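MdcA (Pseudomonas aeruginosa, PDB 5VIT) serves as the alpha subunit of malonate decarboxylase and probably transfers the acyl carrier protein from its acetyl thioester to malonate. Local coordinates at residues 52-57 with 145-150; 254-259 with 351-356. All blocks are in the same frame, centred on the assembly; numbering follows the deposited sequence.

Overall arrangement
After an N-terminal helix, strand 33-34 and helix 39-46, the chain lays down strand 52-55, runs on through strands 81-85, 102-107 and 127-131 with helices among them, and returns beside strand 52-55 at 149-154; interaction 1 closes this first excursion. The second begins only afterwards: strand 256-259 is followed by strands 288-290 and 308-310, and the chain comes back along its other side at 354-357, where interaction 2 closes. The two closures therefore follow in series, neither nested nor crossed. Each ties together the middle of a different eight-stranded sheet, on opposite sides of the chain's centre, with contact centres 31 Å apart and nearest atoms about 17 Å apart.

Interaction 1: residues 52-57 with 145-150; sequences RVVLEG and LIPNVA
Arg52 grips the approach to strand 149-154 at both its backbone and its side chain. Its N-H points at Asn148 OD1, 2.7 Å from Arg52 N, meeting an in-plane lone pair of the amide in a nearly straight bond (166° at the hydrogen). Asn148 CG lies beside its own backbone N (chi1 -59°), which lets one residue answer both ends of the arginine backbone: while OD1 accepts from Arg52 N, Asn148 N donates to Arg52 O at 2.9 Å. That carbonyl takes a second, longer bond from Val149 N, so two successive amides share one oxygen.

Beyond the backbone, the arginine chain runs extended from CG to NE past Ile146. The guanidinium lies edge-on to Ile146 O, which sits almost in its plane and accepts from Arg52 NH1 at 3.3 Å (173° at the hydrogen). NH1 also donates to a water, 3.0 Å away, which in turn receives a weak bond from Ile146 N. Leu145 CD2 lies over the rim of one guanidinium face.

Further on the pairing becomes regular. Val54 N donates to Val149 O at 2.8 Å, and Val53 CA-H leans on the same oxygen. Val53 and Val149 pack on one sheet face; on the other, Val54 CG2 reaches Pro147 CB at 3.8 Å, and Val54 also meets Ala150, beneath helix 172-180. Glu56 continues the link, with OE1 accepting from Ala153 N and OE2 bonded to Thr172 and Asn58.

From 52-55, where the backbone of Val53 is hydrogen-bonded to His82 and Ile84, the sheet grows through 81-85 to 127-131; the chain then crosses back, placing 149-154, 185-190 and 212-215 on the other flank. That switch of sides is characteristic of Rossmann-like alpha/beta folds, consistent with the subunit's family.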
ATOM      1  N   ARG A  52     -14.708  15.681  46.965  1.00 31.90           N
ATOM      2  CA  ARG A  52     -14.316  15.575  45.571  1.00 34.30           C
ATOM      3  C   ARG A  52     -13.607  16.864  45.196  1.00 31.78           C
ATOM      4  O   ARG A  52     -14.204  17.944  45.204  1.00 30.39           O
ATOM      5  CB  ARG A  52     -15.527  15.337  44.667  1.00 34.81           C
ATOM      6  CG  ARG A  52     -16.150  13.968  44.815  1.00 36.93           C
ATOM      7  CD  ARG A  52     -17.479  13.910  44.080  1.00 38.23           C
ATOM      8  NE  ARG A  52     -18.109  12.596  44.196  1.00 42.55           N
ATOM      9  CZ  ARG A  52     -19.392  12.363  43.939  1.00 38.76           C
ATOM     10  NH1 ARG A  52     -20.186  13.362  43.564  1.00 31.86           N
ATOM     11  NH2 ARG A  52     -19.886  11.135  44.069  1.00 37.84           N
ATOM     12  N   VAL A  53     -12.322  16.762  44.890  1.00 35.62           N
ATOM     13  CA  VAL A  53     -11.542  17.973  44.645  1.00 35.98           C
ATOM     14  C   VAL A  53     -10.967  17.988  43.244  1.00 30.98           C
ATOM     15  O   VAL A  53     -10.160  17.140  42.880  1.00 31.02           O
ATOM     16  CB  VAL A  53     -10.384  18.130  45.656  1.00 28.14           C
ATOM     17  CG1 VAL A  53      -9.589  19.376  45.354  1.00 27.84           C
ATOM     18  CG2 VAL A  53     -10.909  18.135  47.094  1.00 34.20           C
ATOM     19  N   VAL A  54     -11.408  18.960  42.462  1.00 29.99           N
ATOM     20  CA  VAL A  54     -10.855  19.188  41.148  1.00 30.26           C
ATOM     21  C   VAL A  54      -9.578  20.006  41.321  1.00 31.75           C
ATOM     22  O   VAL A  54      -9.585  21.027  41.996  1.00 31.72           O
ATOM     23  CB  VAL A  54     -11.863  19.904  40.248  1.00 29.07           C
ATOM     24  CG1 VAL A  54     -11.182  20.448  39.023  1.00 37.35           C
ATOM     25  CG2 VAL A  54     -12.976  18.945  39.856  1.00 29.70           C
ATOM     26  N   LEU A  55      -8.481  19.534  40.730  1.00 35.27           N
ATOM     27  CA  LEU A  55      -7.156  20.145  40.905  1.00 34.18           C
ATOM     28  C   LEU A  55      -6.444  20.251  39.567  1.00 32.15           C
ATOM     29  O   LEU A  55      -6.190  19.237  38.907  1.00 30.95           O
ATOM     30  CB  LEU A  55      -6.296  19.329  41.879  1.00 28.05           C
ATOM     31  CG  LEU A  55      -4.812  19.720  41.956  1.00 35.96           C
ATOM     32  CD1 LEU A  55      -4.632  21.246  42.231  1.00 27.96           C
ATOM     33  CD2 LEU A  55      -4.079  18.866  42.994  1.00 30.61           C
ATOM     34  N   GLU A  56      -6.103  21.470  39.176  1.00 28.99           N
ATOM     35  CA  GLU A  56      -5.605  21.665  37.833  1.00 31.04           C
ATOM     36  C   GLU A  56      -4.209  21.137  37.699  1.00 40.78           C
ATOM     37  O   GLU A  56      -3.203  21.741  38.120  1.00 36.82           O
ATOM     38  CB  GLU A  56      -5.689  23.118  37.403  1.00 31.92           C
ATOM     39  CG  GLU A  56      -7.041  23.382  36.776  1.00 31.80           C
ATOM     40  CD  GLU A  56      -7.172  24.755  36.182  1.00 31.47           C
ATOM     41  OE1 GLU A  56      -6.289  25.609  36.421  1.00 32.88           O
ATOM     42  OE2 GLU A  56      -8.177  24.977  35.487  1.00 33.17           O
ATOM     43  N   GLY A  57      -4.236  19.892  37.246  1.00 41.46           N
ATOM     44  CA  GLY A  57      -3.309  19.345  36.311  1.00 37.20           C
ATOM     45  C   GLY A  57      -4.164  19.367  35.054  1.00 35.13           C
ATOM     46  O   GLY A  57      -4.984  18.465  34.791  1.00 33.07           O
ATOM     47  N   LEU A 145     -20.011  13.134  39.206  1.00 29.47           N
ATOM     48  CA  LEU A 145     -18.879  13.558  40.000  1.00 32.31           C
ATOM     49  C   LEU A 145     -18.963  15.049  40.243  1.00 28.62           C
ATOM     50  O   LEU A 145     -17.972  15.755  40.064  1.00 28.90           O
ATOM     51  CB  LEU A 145     -17.565  13.210  39.294  1.00 25.82           C
ATOM     52  CG  LEU A 145     -17.259  11.730  39.098  1.00 30.56           C
ATOM     53  CD1 LEU A 145     -16.141  11.531  38.075  1.00 33.53           C
ATOM     54  CD2 LEU A 145     -16.870  11.145  40.433  1.00 28.41           C
ATOM     55  N   ILE A 146     -20.150  15.529  40.600  1.00 33.19           N
ATOM     56  CA  ILE A 146     -20.290  16.913  41.045  1.00 28.87           C
ATOM     57  C   ILE A 146     -19.193  17.140  42.051  1.00 32.18           C
ATOM     58  O   ILE A 146     -19.085  16.386  43.011  1.00 37.97           O
ATOM     59  CB  ILE A 146     -21.642  17.205  41.735  1.00 34.09           C
ATOM     60  CG1 ILE A 146     -22.795  16.431  41.089  1.00 36.63           C
ATOM     61  CG2 ILE A 146     -21.890  18.721  41.820  1.00 27.11           C
ATOM     62  CD1 ILE A 146     -23.447  17.099  39.958  1.00 32.27           C
ATOM     63  N   PRO A 147     -18.348  18.150  41.827  1.00 33.61           N
ATOM     64  CA  PRO A 147     -17.250  18.272  42.786  1.00 33.25           C
ATOM     65  C   PRO A 147     -17.595  19.196  43.960  1.00 33.77           C
ATOM     66  O   PRO A 147     -18.531  19.990  43.877  1.00 32.01           O
ATOM     67  CB  PRO A 147     -16.116  18.841  41.938  1.00 32.83           C
ATOM     68  CG  PRO A 147     -16.808  19.618  40.851  1.00 30.22           C
ATOM     69  CD  PRO A 147     -18.163  18.999  40.635  1.00 27.44           C
ATOM     70  N   ASN A 148     -16.846  19.064  45.053  1.00 31.84           N
ATOM     71  CA  ASN A 148     -17.016  19.944  46.201  1.00 30.35           C
ATOM     72  C   ASN A 148     -16.144  21.187  46.099  1.00 30.83           C
ATOM     73  O   ASN A 148     -16.571  22.281  46.469  1.00 33.26           O
ATOM     74  CB  ASN A 148     -16.696  19.201  47.491  1.00 29.15           C
ATOM     75  CG  ASN A 148     -17.566  17.987  47.683  1.00 32.51           C
ATOM     76  OD1 ASN A 148     -17.112  16.852  47.529  1.00 35.23           O
ATOM     77  ND2 ASN A 148     -18.836  18.216  48.000  1.00 28.10           N
ATOM     78  N   VAL A 149     -14.918  21.001  45.603  1.00 29.69           N
ATOM     79  CA  VAL A 149     -13.924  22.071  45.542  1.00 34.66           C
ATOM     80  C   VAL A 149     -13.206  22.097  44.181  1.00 32.02           C
ATOM     81  O   VAL A 149     -12.917  21.053  43.607  1.00 33.78           O
ATOM     82  CB  VAL A 149     -12.866  21.920  46.678  1.00 35.95           C
ATOM     83  CG1 VAL A 149     -11.891  23.090  46.678  1.00 28.02           C
ATOM     84  CG2 VAL A 149     -13.548  21.809  48.043  1.00 35.46           C
ATOM     85  N   ALA A 150     -12.935  23.286  43.653  1.00 28.97           N
ATOM     86  CA  ALA A 150     -12.023  23.386  42.515  1.00 34.61           C
ATOM     87  C   ALA A 150     -10.787  24.234  42.859  1.00 34.77           C
ATOM     88  O   ALA A 150     -10.902  25.347  43.379  1.00 30.22           O
ATOM     89  CB  ALA A 150     -12.733  23.953  41.302  1.00 30.16           C
TER
HETATM   90  O   HOH W   1     -22.558  13.425  41.724  1.00 32.81           O

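Interaction 2: residues 254-259 with 351-356; sequences VQSLNH and AVDLFI
Asp353 reaches across to the backbone of Gln255 and Ser256, where two neighbouring parallel strands of an alpha/beta sheet begin to pair. Its OD2 accepts from Gln255 N at 2.7 Å, met nearly along the C-O axis, and weakly from Ser256 N. In return Ser256 OG accepts from Asp353 N at 3.0 Å; with OG set between its own backbone N and carbonyl carbon (chi1 63°), the hydroxyl faces that amide. A water bridges Ser256 OG and Asp353 OD1, donating to the carboxylate.

Regular strand bonds follow: Asn258 N donates to Leu354 O at 3.0 Å, and Ile356 N to Asn258 O at 3.3 Å. Leu257 CB packs on Leu354 CD2, the Val254 and Leu354 side chains cross at about a right angle, CG2 against CD1, and His259 CD2 lies 3.4 Å from Ile356 CG2. Tyr249 of helix 235-250 touches Leu257, Leu354 and Ile356 on this face.

The second shell fixes the polar ends. Gln255 NE2 donates to Lys284 O and OE1 accepts from Arg287 NE, while His259 is held between Tyr249 OH and Glu269 OE2. On the other face, Asn258 ND2 donates to Thr290 O, and the side chain stands about 5 Å from a bound malonate ion, probably from the crystallisation liquor. With amide and ring planes 13° apart, Asn258 OD1 meets the edge of Phe355 in its plane, 3.2 Å from CD1.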
ATOM      1  N   VAL A 254      -9.162  15.585   2.731  1.00 24.96           N
ATOM      2  CA  VAL A 254      -9.354  15.982   4.110  1.00 23.11           C
ATOM      3  C   VAL A 254      -9.203  17.494   4.297  1.00 29.36           C
ATOM      4  O   VAL A 254      -8.139  18.049   4.034  1.00 29.44           O
ATOM      5  CB  VAL A 254      -8.354  15.255   5.018  1.00 22.24           C
ATOM      6  CG1 VAL A 254      -8.387  15.830   6.441  1.00 22.75           C
ATOM      7  CG2 VAL A 254      -8.620  13.750   4.999  1.00 19.87           C
ATOM      8  N   GLN A 255     -10.260  18.145   4.776  1.00 25.29           N
ATOM      9  CA  GLN A 255     -10.256  19.597   4.971  1.00 26.56           C
ATOM     10  C   GLN A 255      -9.951  20.036   6.404  1.00 26.98           C
ATOM     11  O   GLN A 255      -9.464  21.153   6.625  1.00 29.76           O
ATOM     12  CB  GLN A 255     -11.611  20.185   4.561  1.00 26.28           C
ATOM     13  CG  GLN A 255     -12.019  19.855   3.147  1.00 27.32           C
ATOM     14  CD  GLN A 255     -10.989  20.345   2.158  1.00 39.45           C
ATOM     15  OE1 GLN A 255     -10.803  21.553   1.983  1.00 41.39           O
ATOM     16  NE2 GLN A 255     -10.288  19.412   1.519  1.00 37.78           N
ATOM     17  N   SER A 256     -10.272  19.184   7.376  1.00 21.71           N
ATOM     18  CA  SER A 256     -10.128  19.545   8.792  1.00 23.63           C
ATOM     19  C   SER A 256      -9.698  18.344   9.624  1.00 23.34           C
ATOM     20  O   SER A 256     -10.028  17.197   9.294  1.00 23.39           O
ATOM     21  CB  SER A 256     -11.435  20.121   9.352  1.00 21.54           C
ATOM     22  OG  SER A 256     -12.481  19.163   9.315  1.00 23.53           O
ATOM     23  N   LEU A 257      -8.992  18.601  10.718  1.00 23.21           N
ATOM     24  CA  LEU A 257      -8.341  17.500  11.433  1.00 22.82           C
ATOM     25  C   LEU A 257      -7.787  17.879  12.791  1.00 23.73           C
ATOM     26  O   LEU A 257      -7.672  19.053  13.136  1.00 25.76           O
ATOM     27  CB  LEU A 257      -7.196  16.919  10.591  1.00 19.36           C
ATOM     28  CG  LEU A 257      -5.882  17.709  10.385  1.00 23.67           C
ATOM     29  CD1 LEU A 257      -4.866  16.846   9.624  1.00 23.29           C
ATOM     30  CD2 LEU A 257      -6.071  19.040   9.633  1.00 25.62           C
ATOM     31  N   ASN A 258      -7.447  16.847  13.551  1.00 23.60           N
ATOM     32  CA  ASN A 258      -6.634  16.974  14.747  1.00 20.97           C
ATOM     33  C   ASN A 258      -5.434  16.050  14.586  1.00 21.64           C
ATOM     34  O   ASN A 258      -5.573  14.925  14.089  1.00 21.75           O
ATOM     35  CB  ASN A 258      -7.431  16.610  16.012  1.00 19.78           C
ATOM     36  CG  ASN A 258      -6.529  16.379  17.218  1.00 26.84           C
ATOM     37  OD1 ASN A 258      -6.321  15.232  17.646  1.00 25.40           O
ATOM     38  ND2 ASN A 258      -5.939  17.460  17.732  1.00 19.27           N
ATOM     39  N   HIS A 259      -4.259  16.535  14.980  1.00 23.64           N
ATOM     40  CA  HIS A 259      -3.064  15.693  15.127  1.00 22.94           C
ATOM     41  C   HIS A 259      -2.928  15.319  16.594  1.00 23.50           C
ATOM     42  O   HIS A 259      -2.899  16.203  17.460  1.00 21.35           O
ATOM     43  CB  HIS A 259      -1.794  16.419  14.665  1.00 18.96           C
ATOM     44  CG  HIS A 259      -1.611  16.449  13.178  1.00 21.17           C
ATOM     45  ND1 HIS A 259      -0.565  17.116  12.572  1.00 25.21           N
ATOM     46  CD2 HIS A 259      -2.324  15.887  12.174  1.00 21.81           C
ATOM     47  CE1 HIS A 259      -0.636  16.960  11.262  1.00 20.10           C
ATOM     48  NE2 HIS A 259      -1.694  16.215  10.992  1.00 24.88           N
ATOM     49  N   ALA A 351     -16.799  18.037  14.516  1.00 20.98           N
ATOM     50  CA  ALA A 351     -16.703  19.044  13.450  1.00 23.36           C
ATOM     51  C   ALA A 351     -15.475  18.866  12.546  1.00 25.07           C
ATOM     52  O   ALA A 351     -15.200  19.691  11.674  1.00 24.50           O
ATOM     53  CB  ALA A 351     -16.693  20.431  14.070  1.00 20.17           C
ATOM     54  N   VAL A 352     -14.747  17.775  12.736  1.00 23.78           N
ATOM     55  CA  VAL A 352     -13.483  17.592  12.037  1.00 23.84           C
ATOM     56  C   VAL A 352     -13.450  16.264  11.247  1.00 23.05           C
ATOM     57  O   VAL A 352     -14.028  15.284  11.691  1.00 25.88           O
ATOM     58  CB  VAL A 352     -12.356  17.740  13.100  1.00 29.40           C
ATOM     59  CG1 VAL A 352     -11.387  16.574  13.137  1.00 25.12           C
ATOM     60  CG2 VAL A 352     -11.703  19.117  12.974  1.00 27.05           C
ATOM     61  N   ASP A 353     -12.838  16.257  10.050  1.00 26.83           N
ATOM     62  CA  ASP A 353     -12.826  15.068   9.171  1.00 22.14           C
ATOM     63  C   ASP A 353     -12.053  13.876   9.743  1.00 22.86           C
ATOM     64  O   ASP A 353     -12.339  12.711   9.421  1.00 23.14           O
ATOM     65  CB  ASP A 353     -12.177  15.358   7.796  1.00 24.30           C
ATOM     66  CG  ASP A 353     -12.948  16.348   6.947  1.00 26.30           C
ATOM     67  OD1 ASP A 353     -14.108  16.605   7.257  1.00 29.37           O
ATOM     68  OD2 ASP A 353     -12.378  16.883   5.963  1.00 28.63           O
ATOM     69  N   LEU A 354     -11.009  14.161  10.510  1.00 22.12           N
ATOM     70  CA  LEU A 354     -10.011  13.129  10.749  1.00 25.76           C
ATOM     71  C   LEU A 354      -9.257  13.308  12.071  1.00 25.35           C
ATOM     72  O   LEU A 354      -8.967  14.427  12.495  1.00 24.83           O
ATOM     73  CB  LEU A 354      -9.027  13.089   9.564  1.00 23.26           C
ATOM     74  CG  LEU A 354      -7.702  12.306   9.649  1.00 23.24           C
ATOM     75  CD1 LEU A 354      -7.199  11.986   8.235  1.00 22.35           C
ATOM     76  CD2 LEU A 354      -6.602  13.037  10.437  1.00 19.71           C
ATOM     77  N   PHE A 355      -8.945  12.183  12.710  1.00 22.78           N
ATOM     78  CA  PHE A 355      -7.970  12.157  13.788  1.00 23.02           C
ATOM     79  C   PHE A 355      -6.825  11.283  13.360  1.00 22.30           C
ATOM     80  O   PHE A 355      -7.028  10.247  12.734  1.00 23.10           O
ATOM     81  CB  PHE A 355      -8.565  11.617  15.091  1.00 26.24           C
ATOM     82  CG  PHE A 355      -7.530  11.246  16.123  1.00 23.37           C
ATOM     83  CD1 PHE A 355      -6.930  12.215  16.902  1.00 22.82           C
ATOM     84  CD2 PHE A 355      -7.172   9.928  16.315  1.00 24.83           C
ATOM     85  CE1 PHE A 355      -5.980  11.873  17.868  1.00 24.08           C
ATOM     86  CE2 PHE A 355      -6.224   9.571  17.263  1.00 22.90           C
ATOM     87  CZ  PHE A 355      -5.624  10.557  18.044  1.00 27.33           C
ATOM     88  N   ILE A 356      -5.611  11.688  13.704  1.00 27.10           N
ATOM     89  CA  ILE A 356      -4.462  10.829  13.447  1.00 25.78           C
ATOM     90  C   ILE A 356      -3.527  10.905  14.639  1.00 24.05           C
ATOM     91  O   ILE A 356      -3.179  11.987  15.087  1.00 22.37           O
ATOM     92  CB  ILE A 356      -3.731  11.207  12.129  1.00 23.88           C
ATOM     93  CG1 ILE A 356      -2.530  10.284  11.887  1.00 20.13           C
ATOM     94  CG2 ILE A 356      -3.316  12.676  12.126  1.00 21.71           C
ATOM     95  CD1 ILE A 356      -1.981  10.337  10.448  1.00 18.79           C
TER
HETATM   96  O   HOH W   2     -14.095  19.224   6.960  1.00 28.34           O